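Local atomic coordinates of taurocyamine kinase (Schistosoma mansoni, PDB entry 4WOD), a protein that reversibly transfers the phosphoryl group of ATP to taurocyamine, a magnesium-dependent phosphagen kinase reaction carried out by a duplicated enzyme. Residues 487-499 / 617-630. The protein carries 4 engineered substitutions. Sequence-based numbering, arbitrary orientation.
Engineered in segment 487-499: Gly-493 (natural residue Asp).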
ATOM      1  N   VAL A 487      14.189  -8.476 -24.371  1.00 14.76           N
ATOM      2  CA  VAL A 487      12.890  -8.996 -24.814  1.00 16.43           C
ATOM      3  C   VAL A 487      12.080  -9.515 -23.640  1.00 19.17           C
ATOM      4  O   VAL A 487      12.645  -9.904 -22.611  1.00 19.24           O
ATOM      5  CB  VAL A 487      13.026 -10.142 -25.851  1.00 14.52           C
ATOM      6  CG1 VAL A 487      13.618  -9.629 -27.180  1.00 15.80           C
ATOM      7  CG2 VAL A 487      13.836 -11.293 -25.271  1.00 21.86           C
ATOM      8  N   GLY A 488      10.753  -9.520 -23.793  1.00 14.94           N
ATOM      9  CA  GLY A 488       9.895 -10.254 -22.886  1.00 14.38           C
ATOM     10  C   GLY A 488       9.618 -11.655 -23.410  1.00 16.41           C
ATOM     11  O   GLY A 488       9.608 -11.851 -24.617  1.00 16.02           O
ATOM     12  N   ARG A 489       9.425 -12.628 -22.510  1.00 14.19           N
ATOM     13  CA  ARG A 489       8.971 -13.976 -22.903  1.00 12.48           C
ATOM     14  C   ARG A 489       8.019 -14.553 -21.861  1.00 16.53           C
ATOM     15  O   ARG A 489       8.152 -14.304 -20.660  1.00 14.56           O
ATOM     16  CB  ARG A 489      10.150 -14.954 -23.108  1.00 14.32           C
ATOM     17  CG  ARG A 489      11.051 -14.684 -24.326  1.00 13.20           C
ATOM     18  CD  ARG A 489      10.346 -15.015 -25.682  1.00 13.86           C
ATOM     19  NE  ARG A 489      11.204 -14.821 -26.862  1.00 14.97           N
ATOM     20  CZ  ARG A 489      11.360 -13.679 -27.529  1.00 13.37           C
ATOM     21  NH1 ARG A 489      10.730 -12.578 -27.149  1.00 13.73           N
ATOM     22  NH2 ARG A 489      12.171 -13.632 -28.584  1.00 15.40           N
ATOM     23  N   SER A 490       7.028 -15.293 -22.357  1.00 12.04           N
ATOM     24  CA  SER A 490       6.121 -16.067 -21.550  1.00 10.59           C
ATOM     25  C   SER A 490       6.410 -17.528 -21.811  1.00 15.22           C
ATOM     26  O   SER A 490       6.792 -17.901 -22.921  1.00 13.12           O
ATOM     27  CB  SER A 490       4.654 -15.751 -21.900  1.00 13.80           C
ATOM     28  OG  SER A 490       4.355 -14.379 -21.727  1.00 16.99           O
ATOM     29  N   VAL A 491       6.209 -18.349 -20.783  1.00 13.22           N
ATOM     30  CA  VAL A 491       6.439 -19.771 -20.880  1.00 13.16           C
ATOM     31  C   VAL A 491       5.095 -20.464 -21.071  1.00 16.96           C
ATOM     32  O   VAL A 491       4.151 -20.248 -20.285  1.00 17.11           O
ATOM     33  CB  VAL A 491       7.149 -20.320 -19.622  1.00 14.24           C
ATOM     34  CG1 VAL A 491       7.284 -21.863 -19.687  1.00 15.50           C
ATOM     35  CG2 VAL A 491       8.521 -19.634 -19.421  1.00 11.56           C
ATOM     36  N   GLU A 492       5.002 -21.287 -22.105  1.00 14.37           N
ATOM     37  CA  GLU A 492       3.772 -22.050 -22.359  1.00 17.51           C
ATOM     38  C   GLU A 492       3.317 -22.868 -21.159  1.00 18.65           C
ATOM     39  O   GLU A 492       4.129 -23.478 -20.466  1.00 18.49           O
ATOM     40  CB  GLU A 492       3.950 -23.001 -23.539  1.00 20.92           C
ATOM     41  CG  GLU A 492       3.678 -22.374 -24.896  1.00 27.98           C
ATOM     42  CD  GLU A 492       3.681 -23.410 -26.010  1.00 30.40           C
ATOM     43  OE1 GLU A 492       3.601 -24.619 -25.693  1.00 35.25           O
ATOM     44  OE2 GLU A 492       3.771 -23.019 -27.191  1.00 33.91           O
ATOM     45  N   GLY A 493       2.013 -22.875 -20.911  1.00 16.07           N
ATOM     46  CA  GLY A 493       1.467 -23.677 -19.835  1.00 17.23           C
ATOM     47  C   GLY A 493       1.256 -22.982 -18.507  1.00 19.78           C
ATOM     48  O   GLY A 493       0.613 -23.545 -17.623  1.00 26.22           O
ATOM     49  N   PHE A 494       1.793 -21.772 -18.349  1.00 20.68           N
ATOM     50  CA  PHE A 494       1.656 -21.033 -17.092  1.00 15.00           C
ATOM     51  C   PHE A 494       0.769 -19.800 -17.181  1.00 14.96           C
ATOM     52  O   PHE A 494       0.862 -19.005 -18.127  1.00 15.08           O
ATOM     53  CB  PHE A 494       3.041 -20.601 -16.583  1.00 13.76           C
ATOM     54  CG  PHE A 494       3.894 -21.751 -16.132  1.00 16.18           C
ATOM     55  CD1 PHE A 494       3.836 -22.204 -14.814  1.00 19.05           C
ATOM     56  CD2 PHE A 494       4.700 -22.424 -17.033  1.00 17.49           C
ATOM     57  CE1 PHE A 494       4.605 -23.283 -14.406  1.00 19.16           C
ATOM     58  CE2 PHE A 494       5.464 -23.493 -16.630  1.00 18.01           C
ATOM     59  CZ  PHE A 494       5.416 -23.925 -15.318  1.00 17.80           C
ATOM     60  N   LEU A 495      -0.058 -19.620 -16.158  1.00 12.36           N
ATOM     61  CA  LEU A 495      -0.714 -18.353 -15.931  1.00 12.90           C
ATOM     62  C   LEU A 495       0.358 -17.265 -15.794  1.00 16.91           C
ATOM     63  O   LEU A 495       1.483 -17.545 -15.376  1.00 14.39           O
ATOM     64  CB  LEU A 495      -1.574 -18.401 -14.671  1.00 15.31           C
ATOM     65  CG  LEU A 495      -2.765 -19.345 -14.745  1.00 17.86           C
ATOM     66  CD1 LEU A 495      -3.571 -19.263 -13.440  1.00 20.16           C
ATOM     67  CD2 LEU A 495      -3.612 -18.970 -15.951  1.00 16.32           C
ATOM     68  N   PHE A 496       0.015 -16.044 -16.162  1.00 13.25           N
ATOM     69  CA  PHE A 496       0.972 -14.917 -16.098  1.00 17.83           C
ATOM     70  C   PHE A 496       1.193 -14.410 -14.666  1.00 16.44           C
ATOM     71  O   PHE A 496       0.420 -14.760 -13.771  1.00 16.21           O
ATOM     72  CB  PHE A 496       0.485 -13.789 -17.014  1.00 17.97           C
ATOM     73  CG  PHE A 496       0.565 -14.125 -18.465  1.00 16.10           C
ATOM     74  CD1 PHE A 496       1.236 -15.271 -18.898  1.00 16.61           C
ATOM     75  CD2 PHE A 496      -0.034 -13.298 -19.412  1.00 19.74           C
ATOM     76  CE1 PHE A 496       1.320 -15.570 -20.258  1.00 15.08           C
ATOM     77  CE2 PHE A 496       0.039 -13.593 -20.750  1.00 17.03           C
ATOM     78  CZ  PHE A 496       0.718 -14.736 -21.176  1.00 18.29           C
ATOM     79  N   PRO A 497       2.261 -13.591 -14.427  1.00 15.11           N
ATOM     80  CA  PRO A 497       2.567 -13.217 -13.039  1.00 15.88           C
ATOM     81  C   PRO A 497       1.479 -12.380 -12.378  1.00 18.77           C
ATOM     82  O   PRO A 497       1.581 -12.104 -11.204  1.00 21.79           O
ATOM     83  CB  PRO A 497       3.875 -12.405 -13.152  1.00 14.90           C
ATOM     84  CG  PRO A 497       4.519 -12.904 -14.440  1.00 18.12           C
ATOM     85  CD  PRO A 497       3.330 -13.188 -15.367  1.00 18.24           C
ATOM     86  N   THR A 498       0.466 -11.980 -13.137  1.00 17.54           N
ATOM     87  CA  THR A 498      -0.636 -11.197 -12.595  1.00 18.01           C
ATOM     88  C   THR A 498      -1.497 -12.049 -11.654  1.00 18.83           C
ATOM     89  O   THR A 498      -1.709 -11.682 -10.500  1.00 18.35           O
ATOM     90  CB  THR A 498      -1.516 -10.619 -13.729  1.00 17.42           C
ATOM     91  OG1 THR A 498      -1.763 -11.640 -14.697  1.00 20.81           O
ATOM     92  CG2 THR A 498      -0.841  -9.408 -14.414  1.00 19.44           C
ATOM     93  N   ILE A 499      -1.957 -13.207 -12.139  1.00 17.74           N
ATOM     94  CA  ILE A 499      -2.976 -13.965 -11.443  1.00 17.16           C
ATOM     95  C   ILE A 499      -2.514 -15.344 -11.003  1.00 19.06           C
ATOM     96  O   ILE A 499      -3.208 -16.006 -10.226  1.00 22.94           O
ATOM     97  CB  ILE A 499      -4.267 -14.105 -12.331  1.00 15.37           C
ATOM     98  CG1 ILE A 499      -4.039 -15.041 -13.531  1.00 16.05           C
ATOM     99  CG2 ILE A 499      -4.703 -12.748 -12.799  1.00 19.05           C
ATOM    100  CD1 ILE A 499      -5.333 -15.370 -14.305  1.00 13.65           C
ATOM    101  N   MET A 617      12.411 -24.812 -22.628  1.00 17.07           N
ATOM    102  CA  MET A 617      10.995 -24.492 -22.480  1.00 17.93           C
ATOM    103  C   MET A 617      10.428 -23.887 -23.762  1.00 17.50           C
ATOM    104  O   MET A 617      11.162 -23.300 -24.555  1.00 19.71           O
ATOM    105  CB  MET A 617      10.809 -23.525 -21.307  1.00 16.94           C
ATOM    106  CG  MET A 617      11.456 -22.170 -21.565  1.00 17.08           C
ATOM    107  SD  MET A 617      11.803 -21.224 -20.081  1.00 22.51           S
ATOM    108  CE  MET A 617      13.283 -22.082 -19.496  1.00 15.94           C
ATOM    109  N   LYS A 618       9.115 -24.017 -23.948  1.00 14.29           N
ATOM    110  CA  LYS A 618       8.429 -23.442 -25.093  1.00 18.00           C
ATOM    111  C   LYS A 618       7.944 -22.029 -24.747  1.00 19.15           C
ATOM    112  O   LYS A 618       7.272 -21.851 -23.733  1.00 17.82           O
ATOM    113  CB  LYS A 618       7.239 -24.330 -25.508  1.00 18.90           C
ATOM    114  CG  LYS A 618       7.603 -25.794 -25.770  1.00 23.59           C
ATOM    115  CD  LYS A 618       6.489 -26.542 -26.501  1.00 29.49           C
ATOM    116  CE  LYS A 618       6.975 -27.910 -26.989  1.00 32.26           C
ATOM    117  NZ  LYS A 618       5.890 -28.682 -27.657  1.00 48.23           N
ATOM    118  N   PHE A 619       8.303 -21.032 -25.565  1.00 17.57           N
ATOM    119  CA  PHE A 619       7.823 -19.663 -25.365  1.00 17.13           C
ATOM    120  C   PHE A 619       6.414 -19.517 -25.925  1.00 19.70           C
ATOM    121  O   PHE A 619       6.155 -19.947 -27.036  1.00 18.37           O
ATOM    122  CB  PHE A 619       8.734 -18.639 -26.045  1.00 14.54           C
ATOM    123  CG  PHE A 619      10.126 -18.604 -25.491  1.00 17.21           C
ATOM    124  CD1 PHE A 619      10.353 -18.830 -24.141  1.00 16.53           C
ATOM    125  CD2 PHE A 619      11.206 -18.398 -26.329  1.00 15.75           C
ATOM    126  CE1 PHE A 619      11.646 -18.821 -23.634  1.00 15.82           C
ATOM    127  CE2 PHE A 619      12.508 -18.373 -25.814  1.00 15.99           C
ATOM    128  CZ  PHE A 619      12.718 -18.588 -24.476  1.00 16.91           C
ATOM    129  N   ALA A 620       5.505 -18.912 -25.170  1.00 18.76           N
ATOM    130  CA  ALA A 620       4.164 -18.651 -25.707  1.00 16.15           C
ATOM    131  C   ALA A 620       4.230 -17.781 -26.994  1.00 17.75           C
ATOM    132  O   ALA A 620       4.788 -16.685 -26.991  1.00 16.04           O
ATOM    133  CB  ALA A 620       3.291 -17.977 -24.630  1.00 15.67           C
ATOM    134  N   HIS A 621       3.671 -18.268 -28.096  1.00 15.96           N
ATOM    135  CA  HIS A 621       3.762 -17.554 -29.377  1.00 14.99           C
ATOM    136  C   HIS A 621       2.443 -17.617 -30.152  1.00 18.64           C
ATOM    137  O   HIS A 621       1.757 -18.629 -30.121  1.00 22.54           O
ATOM    138  CB  HIS A 621       4.903 -18.128 -30.233  1.00 18.17           C
ATOM    139  CG  HIS A 621       5.167 -17.363 -31.497  1.00 21.41           C
ATOM    140  ND1 HIS A 621       4.488 -17.611 -32.676  1.00 19.47           N
ATOM    141  CD2 HIS A 621       6.063 -16.384 -31.780  1.00 18.57           C
ATOM    142  CE1 HIS A 621       4.937 -16.798 -33.619  1.00 21.19           C
ATOM    143  NE2 HIS A 621       5.894 -16.047 -33.102  1.00 20.63           N
ATOM    144  N   SER A 622       2.114 -16.546 -30.871  1.00 16.72           N
ATOM    145  CA  SER A 622       0.831 -16.458 -31.565  1.00 19.73           C
ATOM    146  C   SER A 622       0.971 -16.248 -33.074  1.00 19.36           C
ATOM    147  O   SER A 622       1.807 -15.475 -33.533  1.00 19.71           O
ATOM    148  CB  SER A 622       0.003 -15.316 -30.967  1.00 19.15           C
ATOM    149  OG  SER A 622      -1.044 -14.938 -31.834  1.00 21.64           O
ATOM    150  N   ASP A 623       0.125 -16.920 -33.844  1.00 23.64           N
ATOM    151  CA  ASP A 623       0.087 -16.694 -35.284  1.00 21.35           C
ATOM    152  C   ASP A 623      -0.363 -15.254 -35.585  1.00 23.45           C
ATOM    153  O   ASP A 623       0.115 -14.621 -36.523  1.00 24.94           O
ATOM    154  CB  ASP A 623      -0.843 -17.701 -35.960  1.00 24.02           C
ATOM    155  CG  ASP A 623      -0.136 -18.979 -36.365  1.00 32.04           C
ATOM    156  OD1 ASP A 623       1.069 -19.141 -36.056  1.00 27.62           O
ATOM    157  OD2 ASP A 623      -0.798 -19.831 -36.999  1.00 31.50           O
ATOM    158  N   LYS A 624      -1.274 -14.752 -34.761  1.00 20.71           N
ATOM    159  CA  LYS A 624      -1.757 -13.376 -34.845  1.00 18.53           C
ATOM    160  C   LYS A 624      -0.702 -12.354 -34.367  1.00 24.77           C
ATOM    161  O   LYS A 624      -0.357 -11.416 -35.096  1.00 27.75           O
ATOM    162  CB  LYS A 624      -3.040 -13.203 -34.005  1.00 22.48           C
ATOM    163  CG  LYS A 624      -4.177 -14.205 -34.308  1.00 24.56           C
ATOM    164  CD  LYS A 624      -5.478 -13.884 -33.534  1.00 21.65           C
ATOM    165  CE  LYS A 624      -5.397 -14.247 -32.056  1.00 26.91           C
ATOM    166  NZ  LYS A 624      -5.420 -15.716 -31.759  1.00 27.70           N
ATOM    167  N   TYR A 625      -0.182 -12.543 -33.152  1.00 20.81           N
ATOM    168  CA  TYR A 625       0.575 -11.468 -32.485  1.00 18.05           C
ATOM    169  C   TYR A 625       2.069 -11.727 -32.241  1.00 21.17           C
ATOM    170  O   TYR A 625       2.730 -10.889 -31.630  1.00 18.97           O
ATOM    171  CB  TYR A 625      -0.082 -11.134 -31.134  1.00 18.04           C
ATOM    172  CG  TYR A 625      -1.568 -10.871 -31.238  1.00 20.37           C
ATOM    173  CD1 TYR A 625      -2.064  -9.931 -32.140  1.00 17.64           C
ATOM    174  CD2 TYR A 625      -2.476 -11.584 -30.458  1.00 17.44           C
ATOM    175  CE1 TYR A 625      -3.428  -9.696 -32.252  1.00 16.15           C
ATOM    176  CE2 TYR A 625      -3.835 -11.354 -30.558  1.00 16.50           C
ATOM    177  CZ  TYR A 625      -4.306 -10.419 -31.458  1.00 17.36           C
ATOM    178  OH  TYR A 625      -5.664 -10.203 -31.554  1.00 18.83           O
ATOM    179  N   GLY A 626       2.614 -12.858 -32.679  1.00 21.09           N
ATOM    180  CA  GLY A 626       4.028 -13.119 -32.390  1.00 18.88           C
ATOM    181  C   GLY A 626       4.218 -13.558 -30.943  1.00 16.59           C
ATOM    182  O   GLY A 626       3.375 -14.278 -30.415  1.00 13.90           O
ATOM    183  N   TYR A 627       5.308 -13.142 -30.287  1.00 17.69           N
ATOM    184  CA  TYR A 627       5.505 -13.552 -28.901  1.00 15.96           C
ATOM    185  C   TYR A 627       4.433 -12.934 -28.001  1.00 16.27           C
ATOM    186  O   TYR A 627       4.103 -11.744 -28.094  1.00 18.40           O
ATOM    187  CB  TYR A 627       6.932 -13.227 -28.401  1.00 13.32           C
ATOM    188  CG  TYR A 627       7.933 -14.209 -28.992  1.00 14.05           C
ATOM    189  CD1 TYR A 627       7.950 -15.533 -28.580  1.00 14.60           C
ATOM    190  CD2 TYR A 627       8.803 -13.824 -30.002  1.00 16.91           C
ATOM    191  CE1 TYR A 627       8.835 -16.445 -29.129  1.00 16.68           C
ATOM    192  CE2 TYR A 627       9.691 -14.723 -30.570  1.00 17.56           C
ATOM    193  CZ  TYR A 627       9.700 -16.033 -30.130  1.00 18.26           C
ATOM    194  OH  TYR A 627      10.571 -16.935 -30.694  1.00 22.28           O
ATOM    195  N   ILE A 628       3.852 -13.786 -27.172  1.00 12.39           N
ATOM    196  CA  ILE A 628       2.810 -13.374 -26.234  1.00 14.37           C
ATOM    197  C   ILE A 628       3.418 -12.883 -24.932  1.00 16.09           C
ATOM    198  O   ILE A 628       4.357 -13.491 -24.410  1.00 14.87           O
ATOM    199  CB  ILE A 628       1.843 -14.541 -25.959  1.00 15.80           C
ATOM    200  CG1 ILE A 628       1.074 -14.855 -27.241  1.00 19.77           C
ATOM    201  CG2 ILE A 628       0.889 -14.215 -24.779  1.00 16.54           C
ATOM    202  CD1 ILE A 628       0.543 -16.259 -27.268  1.00 28.64           C
ATOM    203  N   THR A 629       2.900 -11.764 -24.435  1.00 15.71           N
ATOM    204  CA  THR A 629       3.359 -11.146 -23.200  1.00 16.73           C
ATOM    205  C   THR A 629       2.143 -10.708 -22.385  1.00 21.36           C
ATOM    206  O   THR A 629       1.020 -10.598 -22.902  1.00 18.43           O
ATOM    207  CB  THR A 629       4.290  -9.918 -23.457  1.00 20.44           C
ATOM    208  OG1 THR A 629       3.586  -8.904 -24.185  1.00 16.62           O
ATOM    209  CG2 THR A 629       5.523 -10.322 -24.272  1.00 19.98           C
ATOM    210  N   CYS A 630       2.374 -10.467 -21.104  1.00 19.30           N
ATOM    211  CA  CYS A 630       1.323 -10.003 -20.214  1.00 20.26           C
ATOM    212  C   CYS A 630       0.657  -8.708 -20.705  1.00 16.95           C
ATOM    213  O   CYS A 630      -0.566  -8.651 -20.837  1.00 18.51           O
ATOM    214  CB  CYS A 630       1.897  -9.822 -18.812  1.00 19.07           C
ATOM    215  SG  CYS A 630       0.747  -9.194 -17.617  1.00 21.95           S
TER
HETATM  216  O   HOH W   1      12.595 -16.504 -29.041  1.00 18.10           O
HETATM  217  O   HOH W   2       6.416 -15.147 -25.136  1.00 12.71           O
HETATM  218  O   HOH W   3       2.923 -20.749 -28.077  1.00 28.04           O
HETATM  219  O   HOH W   4       3.710 -26.992 -28.107  1.00 45.60           O
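Arg-489 lays its guanidinium flat on the ring of Tyr-627, the planes 7° apart and CZ 3.6 Å from the ring centroid, a stacked cation-pi pair. Its chain is bent at chi2 (-71°), which carries CD over one face of the Phe-619 ring in a CH-pi contact, while CD2 of that ring lies at the edge of the guanidinium, near the guanidinium plane. One arginine thus joins two aromatic rings, and two polar bonds help fix its rotation: NH1 donates back to Gly-488 O at 2.9 Å, and NH2 reaches a water shared with Tyr-627 OH.

Next to it the backbones of Val-491 and Phe-619 form a single beta bridge. Ala-620 N donates to Ser-490 O, and Glu-492 N to Lys-618 O, the latter nearly straight at 171°. Ser-490 OG, turned beside its own backbone N, donates to Ile-628 O at 2.8 Å from above the carbonyl plane. A water bound by Ser-490 N donates to that same oxygen and to Ala-620 O, tying three buried backbone groups together. Farther along, Phe-496 turns its ring edge to Ile-628, CZ lying 3.6 Å from CG2, and Thr-498 CG2 touches Cys-630 SG.

The solvent side is looser. The extended Glu-492 side chain crosses the aliphatic part of Lys-618 at a slant, OE1 near CB and CD, yet OE1 and NZ stay 5.1 Å apart; a water accepts from NZ and binds OE1 only weakly, so any attraction of the charges is probably modest.

Within the second phosphagen kinase C-terminal domain, the end of central strand 480-489 and the loop after it are thereby clasped to the two arms flanking the small hairpin of strands 621-622 and 626-627, and to Tyr-627 within it; the outgoing arm, residues 628-630, leads to Cys-631, the predicted active-site cysteine.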